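Local coordinates for protein endoglycosidase (PDB 6Q64) that probably hydrolyses glycosidic bonds in complex N-glycans, as a family 18 glycoside hydrolase of a gut Bacteroides, at residues Ile43-Gln46 and Asp50-Pro53; Lys92-Ser97 and Lys119-Val124; Leu131-Gln136 and Asn171-Ser176; Val215-Leu220 and Arg229-Asp234. The protein carries 1 engineered substitution. One frame throughout, in Å; residues are numbered along the deposited sequence.

Interaction 1 of 4, residues Ile43-Gln46 and Asp50-Pro53; sequences IEAQ and DLTP
Asp50 reaches back across a short turn to the backbone of Gln46. Its CB rests on the methyl group of Ala45, with Asp50 CB and Ala45 CB 3.9 Å apart. The chi1 of -66° puts CG beside the backbone N of Asp50 and aims the carboxylate at the Ala45-Gln46 peptide. CG carries OD2, which takes the N-H of Gln46. The distance from Gln46 N to Asp50 OD2 is 3.0 Å and the bond is fairly straight, with an N-H...O angle of 158°. The donor arrives on the anti side of OD2, 28° out of the carboxylate plane. Gln46 CB lies 3.7 Å from the same Asp50 OD2. A second, weak bond to OD2 comes from Thr47 N, so one oxygen serves two successive backbone amides. With an alanine at Asp50, the amides of Gln46 and Thr47 would probably both lose this acceptor and the turn would be freer to move. The Ala45 methyl also meets Leu51, with Ala45 CB 4.3 Å from Leu51 CD2. Both segments belong to the loop ahead of helix 53-65. Thr52 is the N-cap residue of that helix, and Leu51 packs on Leu42 just before it.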
loop_
_atom_site.group_PDB
_atom_site.type_symbol
_atom_site.label_atom_id
_atom_site.label_comp_id
_atom_site.label_asym_id
_atom_site.label_seq_id
_atom_site.Cartn_x
_atom_site.Cartn_y
_atom_site.Cartn_z
ATOM N N ILE A 43 -19.357 3.669 -14.012
ATOM C CA ILE A 43 -18.991 4.894 -13.261
ATOM C C ILE A 43 -20.229 5.398 -12.495
ATOM O O ILE A 43 -20.028 6.114 -11.534
ATOM C CB ILE A 43 -18.374 5.950 -14.187
ATOM C CG1 ILE A 43 -17.723 7.068 -13.368
ATOM C CG2 ILE A 43 -19.410 6.473 -15.159
ATOM C CD1 ILE A 43 -16.797 7.934 -14.171
ATOM N N GLU A 44 -21.451 4.987 -12.851
ATOM C CA GLU A 44 -22.704 5.449 -12.177
ATOM C C GLU A 44 -23.168 4.424 -11.118
ATOM O O GLU A 44 -24.051 4.762 -10.310
ATOM C CB GLU A 44 -23.833 5.710 -13.197
ATOM C CG GLU A 44 -23.683 6.982 -14.034
ATOM C CD GLU A 44 -24.786 7.269 -15.062
ATOM O OE1 GLU A 44 -25.942 6.846 -14.873
ATOM O OE2 GLU A 44 -24.495 7.918 -16.069
ATOM N N ALA A 45 -22.644 3.200 -11.114
ATOM C CA ALA A 45 -23.174 2.080 -10.288
ATOM C C ALA A 45 -22.623 2.160 -8.848
ATOM O O ALA A 45 -21.482 2.581 -8.681
ATOM C CB ALA A 45 -22.839 0.764 -10.957
ATOM N N GLN A 46 -23.426 1.792 -7.842
ATOM C CA GLN A 46 -23.114 2.022 -6.399
ATOM C C GLN A 46 -23.099 0.723 -5.597
ATOM O O GLN A 46 -22.435 0.702 -4.557
ATOM C CB GLN A 46 -24.145 2.965 -5.775
ATOM C CG GLN A 46 -24.300 4.278 -6.537
ATOM C CD GLN A 46 -22.999 5.007 -6.792
ATOM O OE1 GLN A 46 -21.985 4.795 -6.128
ATOM N NE2 GLN A 46 -23.007 5.877 -7.784
ATOM N N ASP A 50 -27.214 -2.599 -8.834
ATOM C CA ASP A 50 -27.183 -1.789 -10.090
ATOM C C ASP A 50 -26.625 -2.567 -11.310
ATOM O O ASP A 50 -26.639 -1.991 -12.450
ATOM C CB ASP A 50 -26.384 -0.502 -9.873
ATOM C CG ASP A 50 -27.016 0.472 -8.893
ATOM O OD1 ASP A 50 -28.212 0.815 -9.052
ATOM O OD2 ASP A 50 -26.293 0.900 -7.986
ATOM N N LEU A 51 -26.196 -3.824 -11.138
ATOM C CA LEU A 51 -25.513 -4.640 -12.183
ATOM C C LEU A 51 -26.425 -5.758 -12.679
ATOM O O LEU A 51 -27.227 -6.250 -11.917
ATOM C CB LEU A 51 -24.263 -5.281 -11.570
ATOM C CG LEU A 51 -23.232 -4.353 -10.923
ATOM C CD1 LEU A 51 -22.157 -5.186 -10.246
ATOM C CD2 LEU A 51 -22.583 -3.413 -11.931
ATOM N N THR A 52 -26.220 -6.232 -13.892
ATOM C CA THR A 52 -26.897 -7.452 -14.382
ATOM C C THR A 52 -26.297 -8.656 -13.671
ATOM O O THR A 52 -25.190 -8.610 -13.137
ATOM C CB THR A 52 -26.809 -7.541 -15.907
ATOM O OG1 THR A 52 -25.507 -7.173 -16.376
ATOM C CG2 THR A 52 -27.820 -6.619 -16.547
ATOM N N PRO A 53 -27.021 -9.787 -13.625
ATOM C CA PRO A 53 -26.396 -11.085 -13.377
ATOM C C PRO A 53 -24.987 -11.270 -13.973
ATOM O O PRO A 53 -24.103 -11.655 -13.237
ATOM C CB PRO A 53 -27.409 -12.017 -14.060
ATOM C CG PRO A 53 -28.734 -11.382 -13.728
ATOM C CD PRO A 53 -28.477 -9.887 -13.754
#

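Interaction 2 of 4, residues Lys92-Ser97 and Lys119-Val124; sequences KMLPDS and KFFQEV
The backbones of Lys92 and Phe121 come close here, with Lys92 CA 4.7 Å from Phe121 CA, where the loop 92-97 passes the last turn of helix 112-123. Lys92 does much of the touching. Its CB lies 3.5 Å from Phe120 CD1, an oblique approach to the ring. Further out, Lys92 CD is 3.9 Å from the same Phe120 CD1. The chain crosses the Phe120 side chain at about a right angle. A chi1 of 68° sets Lys92 CG between the backbone N and the carbonyl carbon, and the rest of the chain runs out extended past the ring. Val124 CB sits over the centre of one face of Phe120, 3.9 Å above the plane, on the side away from the lysine. The ring is therefore held between the lysine and the valine one turn later. Phe121 has its own partner: Leu94 CD1 meets Phe121 CE1 at 4.1 Å, again obliquely. Lys92 NZ stands 5.5 Å from the Phe120 ring centroid, at most a weak cation-pi attraction. Its stronger partners are the carbonyl oxygens of Ala45 and Ile43. The backbone N of Lys92 bonds to Asp117 on the same helix, and its O takes Lys125 NZ. The contact thus joins a barrel loop to a helix end through carbon surfaces. The lysine's methylenes serve as apolar packing, while its buried ammonium group gets its polar partners from the N-terminal loop.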
loop_
_atom_site.group_PDB
_atom_site.type_symbol
_atom_site.label_atom_id
_atom_site.label_comp_id
_atom_site.label_asym_id
_atom_site.label_seq_id
_atom_site.Cartn_x
_atom_site.Cartn_y
_atom_site.Cartn_z
ATOM N N LYS A 92 -13.203 2.848 -7.811
ATOM C CA LYS A 92 -14.034 1.761 -8.397
ATOM C C LYS A 92 -13.725 1.584 -9.889
ATOM O O LYS A 92 -14.101 0.549 -10.474
ATOM C CB LYS A 92 -15.523 1.992 -8.121
ATOM C CG LYS A 92 -16.184 3.175 -8.830
ATOM C CD LYS A 92 -17.699 3.056 -8.883
ATOM C CE LYS A 92 -18.377 4.342 -9.328
ATOM N NZ LYS A 92 -19.801 4.411 -8.913
HETATM N N MSE A 93 -13.014 2.565 -10.474
HETATM C CA MSE A 93 -12.677 2.538 -11.897
HETATM C C MSE A 93 -11.227 2.121 -12.124
HETATM O O MSE A 93 -10.736 2.136 -13.249
HETATM C CB MSE A 93 -12.905 3.915 -12.551
HETATM C CG MSE A 93 -14.370 4.364 -12.672
HETATM SE SE MSE A 93 -15.590 2.963 -13.308
HETATM C CE MSE A 93 -16.724 2.191 -11.924
ATOM N N LEU A 94 -10.522 1.768 -11.049
ATOM C CA LEU A 94 -9.155 1.302 -11.176
ATOM C C LEU A 94 -9.179 -0.021 -11.916
ATOM O O LEU A 94 -10.157 -0.744 -11.855
ATOM C CB LEU A 94 -8.577 1.092 -9.783
ATOM C CG LEU A 94 -8.186 2.347 -9.023
ATOM C CD1 LEU A 94 -7.911 2.011 -7.556
ATOM C CD2 LEU A 94 -6.981 2.974 -9.693
ATOM N N PRO A 95 -8.066 -0.429 -12.537
ATOM C CA PRO A 95 -7.954 -1.782 -13.077
ATOM C C PRO A 95 -8.413 -2.829 -12.056
ATOM O O PRO A 95 -8.136 -2.695 -10.879
ATOM C CB PRO A 95 -6.466 -1.909 -13.357
ATOM C CG PRO A 95 -6.014 -0.467 -13.618
ATOM C CD PRO A 95 -6.843 0.373 -12.681
ATOM N N ASP A 96 -9.168 -3.810 -12.527
ATOM C CA ASP A 96 -9.815 -4.846 -11.685
ATOM C C ASP A 96 -8.745 -5.694 -10.983
ATOM O O ASP A 96 -9.087 -6.363 -10.038
ATOM C CB ASP A 96 -10.757 -5.715 -12.527
ATOM C CG ASP A 96 -11.964 -4.949 -13.032
ATOM O OD1 ASP A 96 -12.181 -3.818 -12.507
ATOM O OD2 ASP A 96 -12.705 -5.498 -13.913
ATOM N N SER A 97 -7.504 -5.657 -11.442
ATOM C CA SER A 97 -6.360 -6.450 -10.928
ATOM C C SER A 97 -5.685 -5.741 -9.740
ATOM O O SER A 97 -4.789 -6.332 -9.136
ATOM C CB SER A 97 -5.348 -6.636 -12.043
ATOM O OG SER A 97 -4.990 -5.361 -12.613
ATOM N N LYS A 119 -17.396 2.271 -1.029
ATOM C CA LYS A 119 -18.339 1.174 -0.658
ATOM C C LYS A 119 -18.344 0.151 -1.806
ATOM O O LYS A 119 -18.335 -1.074 -1.521
ATOM C CB LYS A 119 -19.732 1.708 -0.294
ATOM C CG LYS A 119 -20.794 0.643 0.001
ATOM C CD LYS A 119 -21.858 1.029 1.022
ATOM C CE LYS A 119 -21.273 1.131 2.429
ATOM N NZ LYS A 119 -22.156 1.871 3.369
ATOM N N PHE A 120 -18.305 0.631 -3.055
ATOM C CA PHE A 120 -18.412 -0.197 -4.285
ATOM C C PHE A 120 -17.096 -0.965 -4.447
ATOM O O PHE A 120 -17.082 -2.217 -4.551
ATOM C CB PHE A 120 -18.736 0.679 -5.503
ATOM C CG PHE A 120 -18.964 -0.126 -6.746
ATOM C CD1 PHE A 120 -17.906 -0.541 -7.518
ATOM C CD2 PHE A 120 -20.227 -0.556 -7.087
ATOM C CE1 PHE A 120 -18.114 -1.337 -8.631
ATOM C CE2 PHE A 120 -20.436 -1.346 -8.207
ATOM C CZ PHE A 120 -19.377 -1.735 -8.975
ATOM N N PHE A 121 -16.000 -0.212 -4.435
ATOM C CA PHE A 121 -14.607 -0.724 -4.414
ATOM C C PHE A 121 -14.443 -1.862 -3.399
ATOM O O PHE A 121 -13.796 -2.846 -3.728
ATOM C CB PHE A 121 -13.636 0.395 -4.062
ATOM C CG PHE A 121 -12.190 0.011 -4.225
ATOM C CD1 PHE A 121 -11.699 -0.402 -5.441
ATOM C CD2 PHE A 121 -11.305 0.072 -3.166
ATOM C CE1 PHE A 121 -10.358 -0.709 -5.601
ATOM C CE2 PHE A 121 -9.974 -0.247 -3.332
ATOM C CZ PHE A 121 -9.500 -0.627 -4.552
ATOM N N GLN A 122 -14.989 -1.717 -2.196
ATOM C CA GLN A 122 -14.844 -2.729 -1.126
ATOM C C GLN A 122 -15.746 -3.927 -1.390
ATOM O O GLN A 122 -15.214 -4.999 -1.380
ATOM C CB GLN A 122 -15.143 -2.133 0.244
ATOM C CG GLN A 122 -14.093 -1.154 0.735
ATOM C CD GLN A 122 -14.625 -0.394 1.918
ATOM O OE1 GLN A 122 -15.837 -0.351 2.175
ATOM N NE2 GLN A 122 -13.707 0.206 2.656
ATOM N N GLU A 123 -17.050 -3.740 -1.584
ATOM C CA GLU A 123 -18.094 -4.807 -1.517
ATOM C C GLU A 123 -18.243 -5.590 -2.837
ATOM O O GLU A 123 -18.660 -6.769 -2.805
ATOM C CB GLU A 123 -19.441 -4.165 -1.210
ATOM C CG GLU A 123 -19.643 -3.810 0.256
ATOM C CD GLU A 123 -21.097 -3.588 0.671
ATOM O OE1 GLU A 123 -21.354 -3.484 1.890
ATOM O OE2 GLU A 123 -21.976 -3.523 -0.225
ATOM N N VAL A 124 -17.987 -4.948 -3.976
ATOM C CA VAL A 124 -18.257 -5.529 -5.320
ATOM C C VAL A 124 -16.917 -5.950 -5.909
ATOM O O VAL A 124 -16.771 -7.118 -6.245
ATOM C CB VAL A 124 -19.004 -4.535 -6.237
ATOM C CG1 VAL A 124 -19.016 -4.997 -7.679
ATOM C CG2 VAL A 124 -20.415 -4.279 -5.763
#

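Interaction 3 of 4, residues Leu131-Gln136 and Asn171-Ser176; sequences LCWIIQ and NAICDS
Ser176, which meets Leu131 across this contact, is fixed in helix 162-179 by the bond from its N to Ala172 O, 2.9 Å long. One residue earlier the same helix pattern gives Asp175 N to Asn171 O at 2.8 Å. No hydrogen bond joins residues 131-136 to residues 171-176. A weak polar tie to the same helix, one turn before Ile173, runs from Trp133 NE1 to Tyr169 OH. Leu131 points at the helix, and its CD1 lies 3.7 Å from Ser176 OG. This pairs a methyl group with a hydroxyl by plain van der Waals contact. Two residues along the strand, Trp133 leaves the same side. Its chi1 of 71° sets CG between the backbone N and the carbonyl carbon and carries the indole toward the helix. Ile173 comes from the opposite direction. Ile173 CD1 touches Trp133 CZ2 at 3.7 Å, and Ile173 CG1 follows at 4.1 Å from that same CZ2. The methyl meets the six-membered part of the indole obliquely. Beyond the two segments, Trp133 makes an edge-to-face contact with Phe185 of strand 184-189, and Ile173 packs on Phe185 too. This is helix-on-strand packing in the wall of the barrel. Between the two segments the contact is carbon against carbon, plus one methyl against a hydroxyl. The polar side chains Asn171 and Asp175 turn instead to Arg223 of helix 211-224, Asp175 by a salt bridge, while the weak bond from Trp133 to Tyr169 adds a polar link between strand and helix.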
loop_
_atom_site.group_PDB
_atom_site.type_symbol
_atom_site.label_atom_id
_atom_site.label_comp_id
_atom_site.label_asym_id
_atom_site.label_seq_id
_atom_site.Cartn_x
_atom_site.Cartn_y
_atom_site.Cartn_z
ATOM N N LEU A 131 -5.447 4.385 4.824
ATOM C CA LEU A 131 -4.834 5.670 5.219
ATOM C C LEU A 131 -3.322 5.497 5.186
ATOM O O LEU A 131 -2.876 4.378 5.286
ATOM C CB LEU A 131 -5.335 6.086 6.599
ATOM C CG LEU A 131 -6.622 6.895 6.556
ATOM C CD1 LEU A 131 -6.788 7.707 7.830
ATOM C CD2 LEU A 131 -6.656 7.810 5.333
ATOM N N CYS A 132 -2.597 6.595 5.051
ATOM C CA CYS A 132 -1.156 6.620 4.767
ATOM C C CYS A 132 -0.596 8.004 5.030
ATOM O O CYS A 132 -1.261 8.960 4.680
ATOM C CB CYS A 132 -0.880 6.343 3.307
ATOM S SG CYS A 132 0.891 6.427 2.972
ATOM N N TRP A 133 0.601 8.073 5.594
ATOM C CA TRP A 133 1.336 9.319 5.931
ATOM C C TRP A 133 2.562 8.943 6.753
ATOM O O TRP A 133 2.536 7.876 7.372
ATOM C CB TRP A 133 0.459 10.335 6.665
ATOM C CG TRP A 133 0.064 10.021 8.077
ATOM C CD1 TRP A 133 0.887 9.987 9.161
ATOM C CD2 TRP A 133 -1.271 9.841 8.596
ATOM N NE1 TRP A 133 0.170 9.759 10.306
ATOM C CE2 TRP A 133 -1.159 9.655 9.990
ATOM C CE3 TRP A 133 -2.551 9.772 8.026
ATOM C CZ2 TRP A 133 -2.266 9.420 10.810
ATOM C CZ3 TRP A 133 -3.647 9.548 8.836
ATOM C CH2 TRP A 133 -3.507 9.379 10.214
ATOM N N ILE A 134 3.578 9.803 6.710
ATOM C CA ILE A 134 4.930 9.570 7.284
ATOM C C ILE A 134 4.789 9.496 8.799
ATOM O O ILE A 134 4.095 10.338 9.379
ATOM C CB ILE A 134 5.946 10.653 6.875
ATOM C CG1 ILE A 134 6.453 10.436 5.448
ATOM C CG2 ILE A 134 7.099 10.712 7.877
ATOM C CD1 ILE A 134 7.168 11.645 4.868
ATOM N N ILE A 135 5.434 8.505 9.410
ATOM C CA ILE A 135 5.540 8.460 10.890
ATOM C C ILE A 135 6.990 8.747 11.281
ATOM O O ILE A 135 7.953 8.060 10.763
ATOM C CB ILE A 135 4.866 7.202 11.443
ATOM C CG1 ILE A 135 3.361 7.436 11.299
ATOM C CG2 ILE A 135 5.267 6.930 12.880
ATOM C CD1 ILE A 135 2.502 6.256 11.574
ATOM N N GLN A 136 7.077 9.866 12.013
ATOM C CA GLN A 136 8.282 10.631 12.409
ATOM C C GLN A 136 8.094 10.966 13.883
ATOM O O GLN A 136 8.780 10.326 14.696
ATOM C CB GLN A 136 8.444 11.881 11.539
ATOM C CG GLN A 136 9.323 12.970 12.149
ATOM C CD GLN A 136 10.083 13.772 11.115
ATOM O OE1 GLN A 136 10.649 13.232 10.163
ATOM N NE2 GLN A 136 10.109 15.083 11.301
ATOM N N ASN A 171 -4.573 4.640 18.820
ATOM C CA ASN A 171 -6.006 4.301 18.980
ATOM C C ASN A 171 -6.827 5.307 18.165
ATOM O O ASN A 171 -7.964 4.953 17.766
ATOM C CB ASN A 171 -6.431 4.233 20.450
ATOM C CG ASN A 171 -6.283 2.843 21.033
ATOM O OD1 ASN A 171 -6.633 1.844 20.399
ATOM N ND2 ASN A 171 -5.731 2.771 22.230
ATOM N N ALA A 172 -6.266 6.513 17.968
ATOM C CA ALA A 172 -6.897 7.659 17.270
ATOM C C ALA A 172 -6.808 7.400 15.776
ATOM O O ALA A 172 -7.773 7.675 15.054
ATOM C CB ALA A 172 -6.218 8.959 17.615
ATOM N N ILE A 173 -5.679 6.868 15.338
ATOM C CA ILE A 173 -5.540 6.427 13.931
ATOM C C ILE A 173 -6.674 5.433 13.661
ATOM O O ILE A 173 -7.456 5.706 12.748
ATOM C CB ILE A 173 -4.136 5.868 13.694
ATOM C CG1 ILE A 173 -3.085 6.947 13.984
ATOM C CG2 ILE A 173 -4.039 5.292 12.292
ATOM C CD1 ILE A 173 -1.734 6.720 13.329
ATOM N N CYS A 174 -6.814 4.388 14.479
ATOM C CA CYS A 174 -7.862 3.342 14.323
ATOM C C CYS A 174 -9.231 3.997 14.363
ATOM O O CYS A 174 -10.020 3.764 13.457
ATOM C CB CYS A 174 -7.820 2.272 15.402
ATOM S SG CYS A 174 -6.352 1.217 15.284
ATOM N N ASP A 175 -9.504 4.790 15.387
ATOM C CA ASP A 175 -10.728 5.621 15.410
ATOM C C ASP A 175 -11.008 6.049 13.980
ATOM O O ASP A 175 -12.043 5.639 13.430
ATOM C CB ASP A 175 -10.558 6.906 16.221
ATOM C CG ASP A 175 -10.695 6.683 17.709
ATOM O OD1 ASP A 175 -11.039 5.529 18.105
ATOM O OD2 ASP A 175 -10.463 7.660 18.452
ATOM N N SER A 176 -10.069 6.817 13.424
ATOM C CA SER A 176 -10.284 7.689 12.245
ATOM C C SER A 176 -10.436 6.797 11.002
ATOM O O SER A 176 -11.179 7.180 10.101
ATOM C CB SER A 176 -9.206 8.753 12.162
ATOM O OG SER A 176 -8.601 8.785 10.886
#

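Interaction 4 of 4, residues Val215-Leu220 and Arg229-Asp234; sequences VFIETL and RMLVMD
Leu231 lays its CD2 methyl against Ile217 and Leu220 of helix 211-224. This is the outer wall of a TIM barrel, where a helix packs against the parallel strand that follows it in the chain. Leu231 CD2 does most of the touching. It lies 3.9 Å from Ile217 CG2 and 4.0 Å from Leu220 CB. The two helix residues are three positions apart, so both meet the same methyl. Each of their side chains crosses Leu231 at about a right angle. The leucine gets there with CG anti to the backbone N, chi1 176°, which extends it away from the strand. Its other branch, Leu231 CD1, meets Leu220 CD1 at 4.1 Å. All three residues are buried, and no hydrogen bond passes between the two segments. Leu231 also packs on Ile187 of strand 184-189, while its backbone N bonds to the carboxylate of Asp249. Met230 and Val232, the residues on either side of Leu231, instead touch Leu130 of strand 128-135. At the far end of the segment, Asp234 bonds to Gln254 and comes close to Asp186 and Asp188, two acids of the family 18 DxxDxDxE signature, whose last acid is here an engineered glutamine. Back on the helix, Leu220 also packs within its own segment: its CD1 sits 3.8 Å above the plane of the Phe216 ring, offset toward the rim.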
loop_
_atom_site.group_PDB
_atom_site.type_symbol
_atom_site.label_atom_id
_atom_site.label_comp_id
_atom_site.label_asym_id
_atom_site.label_seq_id
_atom_site.Cartn_x
_atom_site.Cartn_y
_atom_site.Cartn_z
ATOM N N VAL A 215 4.991 -0.830 20.597
ATOM C CA VAL A 215 3.622 -0.863 21.208
ATOM C C VAL A 215 2.693 -0.004 20.327
ATOM O O VAL A 215 1.447 -0.193 20.369
ATOM C CB VAL A 215 3.618 -0.512 22.714
ATOM C CG1 VAL A 215 4.119 0.892 22.987
ATOM C CG2 VAL A 215 2.252 -0.746 23.356
ATOM N N PHE A 216 3.291 0.822 19.466
ATOM C CA PHE A 216 2.574 1.545 18.392
ATOM C C PHE A 216 1.897 0.511 17.490
ATOM O O PHE A 216 0.650 0.368 17.473
ATOM C CB PHE A 216 3.544 2.447 17.633
ATOM C CG PHE A 216 2.867 3.245 16.554
ATOM C CD1 PHE A 216 1.838 4.117 16.876
ATOM C CD2 PHE A 216 3.221 3.092 15.218
ATOM C CE1 PHE A 216 1.195 4.846 15.887
ATOM C CE2 PHE A 216 2.572 3.816 14.229
ATOM C CZ PHE A 216 1.564 4.696 14.570
ATOM N N ILE A 217 2.738 -0.241 16.793
ATOM C CA ILE A 217 2.349 -1.347 15.875
ATOM C C ILE A 217 1.522 -2.379 16.636
ATOM O O ILE A 217 0.599 -2.917 16.052
ATOM C CB ILE A 217 3.616 -1.984 15.295
ATOM C CG1 ILE A 217 4.358 -1.012 14.382
ATOM C CG2 ILE A 217 3.299 -3.290 14.602
ATOM C CD1 ILE A 217 5.735 -1.481 14.038
ATOM N N GLU A 218 1.881 -2.669 17.882
ATOM C CA GLU A 218 1.152 -3.662 18.710
ATOM C C GLU A 218 -0.309 -3.212 18.847
ATOM O O GLU A 218 -1.194 -4.087 18.718
ATOM C CB GLU A 218 1.837 -3.828 20.067
ATOM C CG GLU A 218 2.501 -5.171 20.287
ATOM C CD GLU A 218 3.192 -5.280 21.638
ATOM O OE1 GLU A 218 2.595 -4.836 22.655
ATOM O OE2 GLU A 218 4.341 -5.770 21.677
ATOM N N THR A 219 -0.540 -1.906 19.073
ATOM C CA THR A 219 -1.882 -1.314 19.346
ATOM C C THR A 219 -2.723 -1.258 18.069
ATOM O O THR A 219 -3.920 -1.547 18.152
ATOM C CB THR A 219 -1.833 0.110 19.904
ATOM O OG1 THR A 219 -0.924 0.195 21.006
ATOM C CG2 THR A 219 -3.205 0.569 20.350
ATOM N N LEU A 220 -2.126 -0.896 16.936
ATOM C CA LEU A 220 -2.799 -0.988 15.614
ATOM C C LEU A 220 -3.182 -2.446 15.322
ATOM O O LEU A 220 -4.362 -2.662 15.066
ATOM C CB LEU A 220 -1.892 -0.406 14.537
ATOM C CG LEU A 220 -1.581 1.078 14.698
ATOM C CD1 LEU A 220 -0.480 1.530 13.750
ATOM C CD2 LEU A 220 -2.837 1.900 14.476
ATOM N N ARG A 229 -8.995 -5.863 8.944
ATOM C CA ARG A 229 -8.218 -4.757 8.310
ATOM C C ARG A 229 -6.720 -5.082 8.266
ATOM O O ARG A 229 -6.246 -6.022 8.886
ATOM C CB ARG A 229 -8.489 -3.439 9.041
ATOM C CG ARG A 229 -9.904 -2.954 8.820
ATOM C CD ARG A 229 -10.213 -1.610 9.417
ATOM N NE ARG A 229 -11.416 -1.807 10.221
ATOM C CZ ARG A 229 -12.640 -1.396 9.918
ATOM N NH1 ARG A 229 -12.880 -0.715 8.809
ATOM N NH2 ARG A 229 -13.629 -1.662 10.748
HETATM N N MSE A 230 -5.989 -4.218 7.572
HETATM C CA MSE A 230 -4.620 -4.442 7.185
HETATM C C MSE A 230 -3.717 -3.438 7.883
HETATM O O MSE A 230 -4.059 -2.263 8.010
HETATM C CB MSE A 230 -4.471 -4.188 5.685
HETATM C CG MSE A 230 -4.658 -5.403 4.786
HETATM SE SE MSE A 230 -4.439 -4.722 2.946
HETATM C CE MSE A 230 -2.541 -4.849 2.579
ATOM N N LEU A 231 -2.527 -3.903 8.279
ATOM C CA LEU A 231 -1.468 -2.982 8.650
ATOM C C LEU A 231 -0.281 -3.256 7.746
ATOM O O LEU A 231 -0.054 -4.414 7.439
ATOM C CB LEU A 231 -1.081 -3.146 10.125
ATOM C CG LEU A 231 0.093 -2.269 10.572
ATOM C CD1 LEU A 231 -0.184 -0.796 10.327
ATOM C CD2 LEU A 231 0.419 -2.498 12.038
ATOM N N VAL A 232 0.462 -2.216 7.406
ATOM C CA VAL A 232 1.412 -2.232 6.266
ATOM C C VAL A 232 2.455 -1.142 6.517
ATOM O O VAL A 232 2.159 -0.114 7.137
ATOM C CB VAL A 232 0.589 -2.031 4.974
ATOM C CG1 VAL A 232 1.132 -0.944 4.046
ATOM C CG2 VAL A 232 0.378 -3.347 4.247
HETATM N N MSE A 233 3.670 -1.356 6.019
HETATM C CA MSE A 233 4.760 -0.452 6.350
HETATM C C MSE A 233 5.616 -0.256 5.101
HETATM O O MSE A 233 5.924 -1.212 4.386
HETATM C CB MSE A 233 5.533 -1.024 7.550
HETATM C CG MSE A 233 7.007 -0.598 7.669
HETATM SE SE MSE A 233 7.699 -0.378 9.532
HETATM C CE MSE A 233 9.477 -0.047 8.883
ATOM N N ASP A 234 5.985 0.988 4.809
ATOM C CA ASP A 234 6.707 1.218 3.573
ATOM C C ASP A 234 7.933 2.070 3.861
ATOM O O ASP A 234 7.952 2.815 4.868
ATOM C CB ASP A 234 5.814 1.867 2.507
ATOM C CG ASP A 234 5.644 3.364 2.683
ATOM O OD1 ASP A 234 6.548 4.128 2.211
ATOM O OD2 ASP A 234 4.638 3.756 3.330
#

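In the fold
The four contacts follow one another along the chain, and none nests in or crosses another. Interaction 1 closes a tight turn of three intervening residues before helix 53-65. Interaction 2 closes a longer loop that holds strand 100-102 and joins the segment before that strand to helix 112-123. The two touch through Lys92 NZ, which probably bonds to Ala45 O, so the N-terminal loop is tied to the barrel. Interaction 3 closes a 34-residue connection from strand 128-135 to helix 162-179. Interaction 4 closes a short one of eight residues from helix 211-224 to strand 230-235. These last two meet where Ile135 packs on Phe216 and Cys174 on Leu220, tying adjacent helices to one barrel sheet.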